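Local coordinates for SusD superfamily protein (Bacteroides fragilis, PDB 3L22) that probably binds sugars at the outer membrane as a SusD-family protein of glycan uptake, and also binds zinc ions, at residues 42-47 / 265-271; 217-221 / 336-341. The contacts are given in a common frame with arbitrary orientation. Residues are numbered along the deposited sequence.

Contact 1. Residues 42-47 / 265-271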
ATOM      1  N   GLY A  42      -8.889   3.039   1.578  1.00 14.47           N
ATOM      2  CA  GLY A  42      -9.613   3.717   0.501  1.00 14.63           C
ATOM      3  C   GLY A  42      -9.528   5.237   0.643  1.00 14.91           C
ATOM      4  O   GLY A  42     -10.071   5.994  -0.184  1.00 15.49           O
ATOM      5  N   GLY A  43      -8.871   5.696   1.711  1.00 14.97           N
ATOM      6  CA  GLY A  43      -8.799   7.128   2.023  1.00 14.91           C
ATOM      7  C   GLY A  43      -7.554   7.516   2.808  1.00 14.80           C
ATOM      8  O   GLY A  43      -6.413   7.373   2.315  1.00 14.15           O
ATOM      9  N   LYS A  44      -7.770   8.015   4.027  1.00 14.82           N
ATOM     10  CA  LYS A  44      -6.696   8.651   4.785  1.00 14.72           C
ATOM     11  C   LYS A  44      -5.505   7.734   5.101  1.00 14.05           C
ATOM     12  O   LYS A  44      -4.377   8.226   5.141  1.00 14.13           O
ATOM     13  CB  LYS A  44      -7.238   9.288   6.092  1.00 14.98           C
ATOM     14  CG  LYS A  44      -8.028  10.596   5.828  1.00 15.82           C
ATOM     15  CD  LYS A  44      -8.544  11.270   7.098  1.00 16.21           C
ATOM     16  CE  LYS A  44      -7.408  11.867   7.936  1.00 16.59           C
ATOM     17  NZ  LYS A  44      -7.932  12.389   9.191  1.00 14.91           N
ATOM     18  N   SER A  45      -5.729   6.452   5.359  1.00 12.96           N
ATOM     19  CA  SER A  45      -4.610   5.536   5.696  1.00 13.53           C
ATOM     20  C   SER A  45      -3.740   5.169   4.506  1.00 14.27           C
ATOM     21  O   SER A  45      -2.542   4.865   4.666  1.00 13.53           O
ATOM     22  CB  SER A  45      -5.091   4.309   6.488  1.00 14.53           C
ATOM     23  OG  SER A  45      -5.700   4.738   7.728  1.00 14.19           O
ATOM     24  N   TYR A  46      -4.264   5.315   3.287  1.00 13.76           N
ATOM     25  CA  TYR A  46      -3.424   5.214   2.106  1.00 12.87           C
ATOM     26  C   TYR A  46      -2.631   6.497   1.921  1.00 14.08           C
ATOM     27  O   TYR A  46      -1.430   6.462   1.665  1.00 13.85           O
ATOM     28  CB  TYR A  46      -4.327   5.003   0.913  1.00 13.91           C
ATOM     29  CG  TYR A  46      -3.758   4.761  -0.483  1.00 11.60           C
ATOM     30  CD1 TYR A  46      -3.480   3.480  -0.925  1.00 11.41           C
ATOM     31  CD2 TYR A  46      -3.594   5.797  -1.373  1.00 12.09           C
ATOM     32  CE1 TYR A  46      -3.045   3.229  -2.225  1.00 11.85           C
ATOM     33  CE2 TYR A  46      -3.163   5.573  -2.682  1.00 12.14           C
ATOM     34  CZ  TYR A  46      -2.921   4.282  -3.104  1.00 14.16           C
ATOM     35  OH  TYR A  46      -2.590   4.060  -4.411  1.00 14.41           O
ATOM     36  N   LEU A  47      -3.310   7.637   2.072  1.00 14.45           N
ATOM     37  CA  LEU A  47      -2.670   8.938   2.035  1.00 14.33           C
ATOM     38  C   LEU A  47      -1.532   9.058   3.061  1.00 14.41           C
ATOM     39  O   LEU A  47      -0.545   9.759   2.813  1.00 14.23           O
ATOM     40  CB  LEU A  47      -3.703  10.054   2.278  1.00 14.41           C
ATOM     41  CG  LEU A  47      -4.624  10.313   1.083  1.00 15.46           C
ATOM     42  CD1 LEU A  47      -6.008  10.857   1.503  1.00 11.88           C
ATOM     43  CD2 LEU A  47      -3.935  11.202   0.062  1.00 14.49           C
ATOM     44  N   GLN A 265     -11.979  12.813   3.245  1.00 18.15           N
ATOM     45  CA  GLN A 265     -11.394  11.491   3.449  0.60 17.42           C
ATOM     46  C   GLN A 265     -10.960  10.824   2.165  1.00 17.00           C
ATOM     47  O   GLN A 265     -10.316   9.813   2.230  1.00 18.31           O
ATOM     48  CB  GLN A 265     -12.382  10.606   4.183  0.60 17.28           C
ATOM     49  CG  GLN A 265     -12.642  11.099   5.600  0.60 18.30           C
ATOM     50  CD  GLN A 265     -13.544  10.194   6.336  0.60 18.49           C
ATOM     51  OE1 GLN A 265     -13.534   8.981   6.090  0.60 18.13           O
ATOM     52  NE2 GLN A 265     -14.351  10.758   7.267  0.60 18.07           N
ATOM     53  N   SER A 266     -11.326  11.371   1.005  1.00 15.09           N
ATOM     54  CA  SER A 266     -10.968  10.745  -0.250  1.00 14.92           C
ATOM     55  C   SER A 266      -9.623  11.247  -0.752  1.00 14.45           C
ATOM     56  O   SER A 266      -9.199  12.360  -0.430  1.00 14.34           O
ATOM     57  CB  SER A 266     -12.001  11.031  -1.344  1.00 14.73           C
ATOM     58  OG  SER A 266     -12.001  12.402  -1.690  1.00 14.75           O
ATOM     59  N   LEU A 267      -8.975  10.423  -1.564  1.00 13.50           N
ATOM     60  CA  LEU A 267      -7.765  10.817  -2.265  1.00 14.56           C
ATOM     61  C   LEU A 267      -7.910  12.144  -3.024  1.00 14.44           C
ATOM     62  O   LEU A 267      -7.079  13.064  -2.855  1.00 14.88           O
ATOM     63  CB  LEU A 267      -7.349   9.717  -3.241  1.00 14.63           C
ATOM     64  CG  LEU A 267      -6.411   8.636  -2.707  1.00 17.83           C
ATOM     65  CD1 LEU A 267      -6.768   8.086  -1.358  1.00 14.66           C
ATOM     66  CD2 LEU A 267      -6.205   7.553  -3.782  1.00 13.24           C
ATOM     67  N   ALA A 268      -8.957  12.256  -3.832  1.00 13.85           N
ATOM     68  CA  ALA A 268      -9.148  13.445  -4.649  1.00 13.84           C
ATOM     69  C   ALA A 268      -9.274  14.716  -3.835  1.00 13.79           C
ATOM     70  O   ALA A 268      -8.791  15.777  -4.243  1.00 13.50           O
ATOM     71  CB  ALA A 268     -10.375  13.277  -5.629  1.00 13.73           C
ATOM     72  N   GLU A 269      -9.879  14.603  -2.661  1.00 13.46           N
ATOM     73  CA  GLU A 269     -10.029  15.756  -1.794  1.00 13.03           C
ATOM     74  C   GLU A 269      -8.686  16.277  -1.258  1.00 12.98           C
ATOM     75  O   GLU A 269      -8.580  17.460  -0.932  1.00 12.35           O
ATOM     76  CB  GLU A 269     -10.970  15.436  -0.638  1.00 12.61           C
ATOM     77  CG  GLU A 269     -12.414  15.432  -1.084  1.00 15.20           C
ATOM     78  CD  GLU A 269     -13.319  14.926  -0.006  1.00 16.57           C
ATOM     79  OE1 GLU A 269     -13.269  13.715   0.313  1.00 13.91           O
ATOM     80  OE2 GLU A 269     -14.019  15.772   0.572  1.00 15.66           O
ATOM     81  N   TYR A 270      -7.675  15.420  -1.224  1.00 11.91           N
ATOM     82  CA  TYR A 270      -6.344  15.810  -0.742  1.00 12.59           C
ATOM     83  C   TYR A 270      -5.454  16.471  -1.806  1.00 11.94           C
ATOM     84  O   TYR A 270      -4.494  17.157  -1.458  1.00 12.30           O
ATOM     85  CB  TYR A 270      -5.653  14.582  -0.071  1.00 12.76           C
ATOM     86  CG  TYR A 270      -6.038  14.449   1.366  1.00 12.71           C
ATOM     87  CD1 TYR A 270      -7.335  14.150   1.715  1.00 15.61           C
ATOM     88  CD2 TYR A 270      -5.123  14.630   2.385  1.00 14.23           C
ATOM     89  CE1 TYR A 270      -7.718  14.041   3.019  1.00 13.72           C
ATOM     90  CE2 TYR A 270      -5.508  14.511   3.713  1.00 14.46           C
ATOM     91  CZ  TYR A 270      -6.806  14.210   4.000  1.00 16.01           C
ATOM     92  OH  TYR A 270      -7.233  14.105   5.268  1.00 22.04           O
ATOM     93  N   TYR A 271      -5.773  16.270  -3.090  1.00 11.95           N
ATOM     94  CA  TYR A 271      -4.939  16.717  -4.201  1.00 12.39           C
ATOM     95  C   TYR A 271      -5.577  17.775  -5.107  1.00 12.88           C
ATOM     96  O   TYR A 271      -4.850  18.557  -5.704  1.00 13.36           O
ATOM     97  CB  TYR A 271      -4.556  15.524  -5.094  1.00 12.37           C
ATOM     98  CG  TYR A 271      -3.641  14.522  -4.399  1.00 13.24           C
ATOM     99  CD1 TYR A 271      -2.320  14.832  -4.155  1.00 13.26           C
ATOM    100  CD2 TYR A 271      -4.096  13.257  -4.039  1.00 14.95           C
ATOM    101  CE1 TYR A 271      -1.475  13.939  -3.543  1.00 13.06           C
ATOM    102  CE2 TYR A 271      -3.257  12.330  -3.422  1.00 16.77           C
ATOM    103  CZ  TYR A 271      -1.952  12.697  -3.155  1.00 16.41           C
ATOM    104  OH  TYR A 271      -1.113  11.824  -2.534  1.00 15.32           O
TER
HETATM  105  O   HOH W   1     -10.568   7.912  -1.917  1.00 12.77           O
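L47 is the main bump of this contact. Its isobutyl end fills a hollow walled by L267, Y270 and Y271. L47 CD1 lies over the face of the Y270 ring, 3.7 Å from its centroid, a CH-pi contact. CD2 of L47 comes 3.7 Å from Y271 CE2. CG of L47 meets L267 CD1 at 3.9 Å. L267 is the answering bump. It fits between L47 and Y46, with its CD2 3.8 Å from Y46 CE2. The backbones come close at G43, which has no side chain: its CA is 3.1 Å from Q265 O. A CB on G43 would collide with that oxygen. Beside this point one water bridges the segments, donating to G42 O (2.6 Å) and accepting from L267 N (3.0 Å). K44 runs along the Y270 side, with K44 CE 3.5 Å from Y270 OH; K44 NZ hydrogen-bonds to V64 O. Two helix starts meet here: G43 is the N-cap of helix 44-52 and S266 that of the short, weakly bonded helix 267-271. S266 and E269 form a capping box: E269 N donates to S266 OG (3.2 Å) and S266 N to E269 OE1 (3.1 Å). The contact is buried inside the mostly helical SusD-family fold. Y46 and L267 also touch V322 of strand 322-326, and Y46 OH bonds to P323 O. On another flank Y270 and Y271 pack on M277 of strand 277-279.

Contact 2. Residues 217-221 / 336-341. With ACT (acetate ion), chain Q.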
ATOM      1  N   TRP A 217      15.447 -11.781  -1.208  1.00 13.15           N
ATOM      2  CA  TRP A 217      15.346 -11.337  -2.605  1.00 13.62           C
ATOM      3  C   TRP A 217      14.954 -12.502  -3.517  1.00 13.48           C
ATOM      4  O   TRP A 217      14.096 -12.349  -4.381  1.00 13.69           O
ATOM      5  CB  TRP A 217      16.649 -10.647  -3.083  1.00 13.78           C
ATOM      6  CG  TRP A 217      17.134  -9.582  -2.143  1.00 13.96           C
ATOM      7  CD1 TRP A 217      18.277  -9.624  -1.398  1.00 15.63           C
ATOM      8  CD2 TRP A 217      16.485  -8.353  -1.809  1.00 15.20           C
ATOM      9  NE1 TRP A 217      18.385  -8.500  -0.643  1.00 14.18           N
ATOM     10  CE2 TRP A 217      17.301  -7.699  -0.864  1.00 15.27           C
ATOM     11  CE3 TRP A 217      15.312  -7.733  -2.230  1.00 14.18           C
ATOM     12  CZ2 TRP A 217      16.976  -6.469  -0.317  1.00 15.20           C
ATOM     13  CZ3 TRP A 217      14.978  -6.493  -1.681  1.00 16.17           C
ATOM     14  CH2 TRP A 217      15.801  -5.883  -0.730  1.00 14.86           C
ATOM     15  N   ASP A 218      15.500 -13.686  -3.259  1.00 13.27           N
ATOM     16  CA  ASP A 218      15.144 -14.861  -4.054  1.00 13.28           C
ATOM     17  C   ASP A 218      13.691 -15.322  -3.867  1.00 13.25           C
ATOM     18  O   ASP A 218      13.021 -15.667  -4.841  1.00 13.12           O
ATOM     19  CB  ASP A 218      16.078 -16.026  -3.773  1.00 14.44           C
ATOM     20  CG  ASP A 218      17.470 -15.819  -4.328  1.00 15.88           C
ATOM     21  OD1 ASP A 218      17.677 -15.093  -5.323  1.00 20.69           O
ATOM     22  OD2 ASP A 218      18.377 -16.454  -3.778  1.00 22.13           O
ATOM     23  N   LYS A 219      13.214 -15.338  -2.635  1.00 12.46           N
ATOM     24  CA  LYS A 219      11.831 -15.716  -2.375  1.00 12.90           C
ATOM     25  C   LYS A 219      10.875 -14.647  -2.929  1.00 13.15           C
ATOM     26  O   LYS A 219       9.795 -14.991  -3.428  1.00 13.24           O
ATOM     27  CB  LYS A 219      11.585 -15.992  -0.885  1.00 13.23           C
ATOM     28  CG  LYS A 219      12.372 -17.195  -0.356  1.00 13.25           C
ATOM     29  CD  LYS A 219      12.289 -17.317   1.178  1.00 15.59           C
ATOM     30  CE  LYS A 219      13.172 -18.450   1.711  1.00 17.39           C
ATOM     31  NZ  LYS A 219      14.637 -17.976   1.832  1.00 18.12           N
ATOM     32  N   ALA A 220      11.288 -13.382  -2.887  1.00 12.73           N
ATOM     33  CA  ALA A 220      10.494 -12.293  -3.477  1.00 12.97           C
ATOM     34  C   ALA A 220      10.350 -12.467  -4.996  1.00 12.40           C
ATOM     35  O   ALA A 220       9.276 -12.325  -5.538  1.00 12.81           O
ATOM     36  CB  ALA A 220      11.127 -10.951  -3.150  1.00 12.19           C
ATOM     37  N   ILE A 221      11.457 -12.788  -5.654  1.00 12.44           N
ATOM     38  CA  ILE A 221      11.475 -13.053  -7.098  1.00 11.82           C
ATOM     39  C   ILE A 221      10.579 -14.194  -7.490  1.00 12.67           C
ATOM     40  O   ILE A 221       9.818 -14.067  -8.453  1.00 12.60           O
ATOM     41  CB  ILE A 221      12.909 -13.317  -7.609  1.00 11.32           C
ATOM     42  CG1 ILE A 221      13.712 -12.010  -7.563  1.00 11.22           C
ATOM     43  CG2 ILE A 221      12.908 -13.931  -9.039  1.00  9.18           C
ATOM     44  CD1 ILE A 221      15.289 -12.202  -7.636  1.00  8.84           C
ATOM     45  N   GLU A 336      14.332  -4.286  -8.305  1.00 11.62           N
ATOM     46  CA  GLU A 336      15.049  -4.080  -7.046  1.00 12.27           C
ATOM     47  C   GLU A 336      15.589  -5.412  -6.535  1.00 11.68           C
ATOM     48  O   GLU A 336      16.734  -5.487  -6.098  1.00 12.89           O
ATOM     49  CB  GLU A 336      14.181  -3.365  -5.993  1.00 12.31           C
ATOM     50  CG  GLU A 336      14.837  -3.259  -4.612  1.00 12.77           C
ATOM     51  CD  GLU A 336      14.000  -2.472  -3.623  1.00 15.69           C
ATOM     52  OE1 GLU A 336      12.881  -2.037  -4.008  1.00 12.98           O
ATOM     53  OE2 GLU A 336      14.449  -2.310  -2.449  1.00 13.38           O
ATOM     54  N   CYS A 337      14.776  -6.467  -6.571  1.00 12.16           N
ATOM     55  CA  CYS A 337      15.229  -7.783  -6.116  1.00 11.09           C
ATOM     56  C   CYS A 337      16.455  -8.266  -6.885  1.00 11.60           C
ATOM     57  O   CYS A 337      17.449  -8.700  -6.293  1.00 10.85           O
ATOM     58  CB  CYS A 337      14.134  -8.817  -6.260  1.00 11.34           C
ATOM     59  SG  CYS A 337      12.725  -8.461  -5.213  1.00 13.96           S
ATOM     60  N   TYR A 338      16.401  -8.165  -8.204  1.00 12.00           N
ATOM     61  CA  TYR A 338      17.515  -8.639  -9.034  1.00 12.33           C
ATOM     62  C   TYR A 338      18.775  -7.778  -8.854  1.00 12.75           C
ATOM     63  O   TYR A 338      19.873  -8.320  -8.888  1.00 12.35           O
ATOM     64  CB  TYR A 338      17.115  -8.734 -10.531  1.00 12.64           C
ATOM     65  CG  TYR A 338      16.407 -10.008 -10.938  1.00 11.33           C
ATOM     66  CD1 TYR A 338      17.124 -11.183 -11.165  1.00 12.17           C
ATOM     67  CD2 TYR A 338      15.029 -10.040 -11.099  1.00 11.28           C
ATOM     68  CE1 TYR A 338      16.473 -12.378 -11.555  1.00 12.21           C
ATOM     69  CE2 TYR A 338      14.376 -11.204 -11.480  1.00 13.13           C
ATOM     70  CZ  TYR A 338      15.106 -12.376 -11.692  1.00 13.22           C
ATOM     71  OH  TYR A 338      14.461 -13.529 -12.055  1.00 14.55           O
ATOM     72  N   ALA A 339      18.616  -6.471  -8.615  1.00 13.36           N
ATOM     73  CA  ALA A 339      19.769  -5.604  -8.338  1.00 14.09           C
ATOM     74  C   ALA A 339      20.473  -5.989  -7.022  1.00 14.82           C
ATOM     75  O   ALA A 339      21.637  -5.640  -6.835  1.00 15.70           O
ATOM     76  CB  ALA A 339      19.367  -4.141  -8.312  1.00 12.84           C
ATOM     77  N   ASN A 340      19.752  -6.653  -6.110  1.00 14.94           N
ATOM     78  CA  ASN A 340      20.317  -7.128  -4.839  1.00 15.66           C
ATOM     79  C   ASN A 340      20.866  -8.548  -4.928  1.00 17.37           C
ATOM     80  O   ASN A 340      21.255  -9.090  -3.924  1.00 17.88           O
ATOM     81  CB  ASN A 340      19.276  -7.053  -3.729  1.00 15.02           C
ATOM     82  CG  ASN A 340      19.137  -5.683  -3.165  1.00 15.69           C
ATOM     83  OD1 ASN A 340      20.000  -5.241  -2.435  1.00 16.28           O
ATOM     84  ND2 ASN A 340      18.056  -5.006  -3.482  1.00 11.91           N
ATOM     85  N   LYS A 341      20.914  -9.133  -6.124  1.00 18.51           N
ATOM     86  CA  LYS A 341      21.244 -10.537  -6.317  1.00 19.71           C
ATOM     87  C   LYS A 341      22.515 -10.622  -7.182  1.00 19.49           C
ATOM     88  O   LYS A 341      22.632  -9.914  -8.188  1.00 18.42           O
ATOM     89  CB  LYS A 341      20.011 -11.203  -6.958  1.00 20.60           C
ATOM     90  CG  LYS A 341      20.120 -12.675  -7.177  1.00 24.97           C
ATOM     91  CD  LYS A 341      18.886 -13.232  -7.878  1.00 26.91           C
ATOM     92  CE  LYS A 341      19.168 -14.637  -8.382  1.00 28.46           C
ATOM     93  NZ  LYS A 341      19.492 -15.517  -7.219  1.00 31.25           N
TER
HETATM   94  C   ACT Q  16      18.424 -14.163  -0.492  1.00 56.96           C
HETATM   95  O   ACT Q  16      18.835 -15.344  -0.399  1.00 58.87           O
HETATM   96  OXT ACT Q  16      17.832 -13.939  -1.556  1.00 54.44           O
HETATM   97  CH3 ACT Q  16      18.640 -13.169   0.625  1.00 56.86           C
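W217 lays its indole against N340. CB of N340 sits over the five-membered ring, 3.4 Å from its centroid and almost on the ring normal, a CH-pi contact. N340 ND2 in turn donates to E336 O (3.0 Å), which ties this residue, just past the helix, back to its last turn. C337 fills the space next to the indole. Its SG is 4.0 Å from W217 CE3, at the ring edge, and 3.6 Å from A220 CB. I221 packs on C337 and Y338 of helix 327-339: I221 CG1 is 3.5 Å from C337 CB, and I221 CD1 lies over the Y338 ring, 3.9 Å from its centroid. This is helix-on-helix packing, as expected of the largely helical SusD fold, with its TPR-like helical repeats. The first turn of helix 217-225 meets the last turn of helix 327-339. M212 of helix 200-213 touches E336 and C337, and Y338 OH bonds to E225. At the more open margin, K341 NZ makes a salt bridge with D218 OD1 at 2.7 Å. An acetate ion, probably from the crystallisation liquor, accepts from D218 N through OXT at 2.9 Å.

How the contacts relate
From the N terminus, the chain passes helix 18-33 and reaches 42-47, the first half of contact 1. It then runs through the helices of the N-terminal half to 217-221, where contact 2 begins. Segment 265-271 comes next and closes the loop of contact 1, with 217 residues between its segments. Further on, 336-341 closes contact 2 across 114 residues. The segments alternate, so the two loops cross and neither nests in the other. Contact 1 ties helix 44-52 to helix 267-271; contact 2 ties helix 217-225 to helix 327-339. The centres of the two contacts are 31 Å apart, on opposite sides of the chain's centre, and their nearest atoms about 17 Å apart.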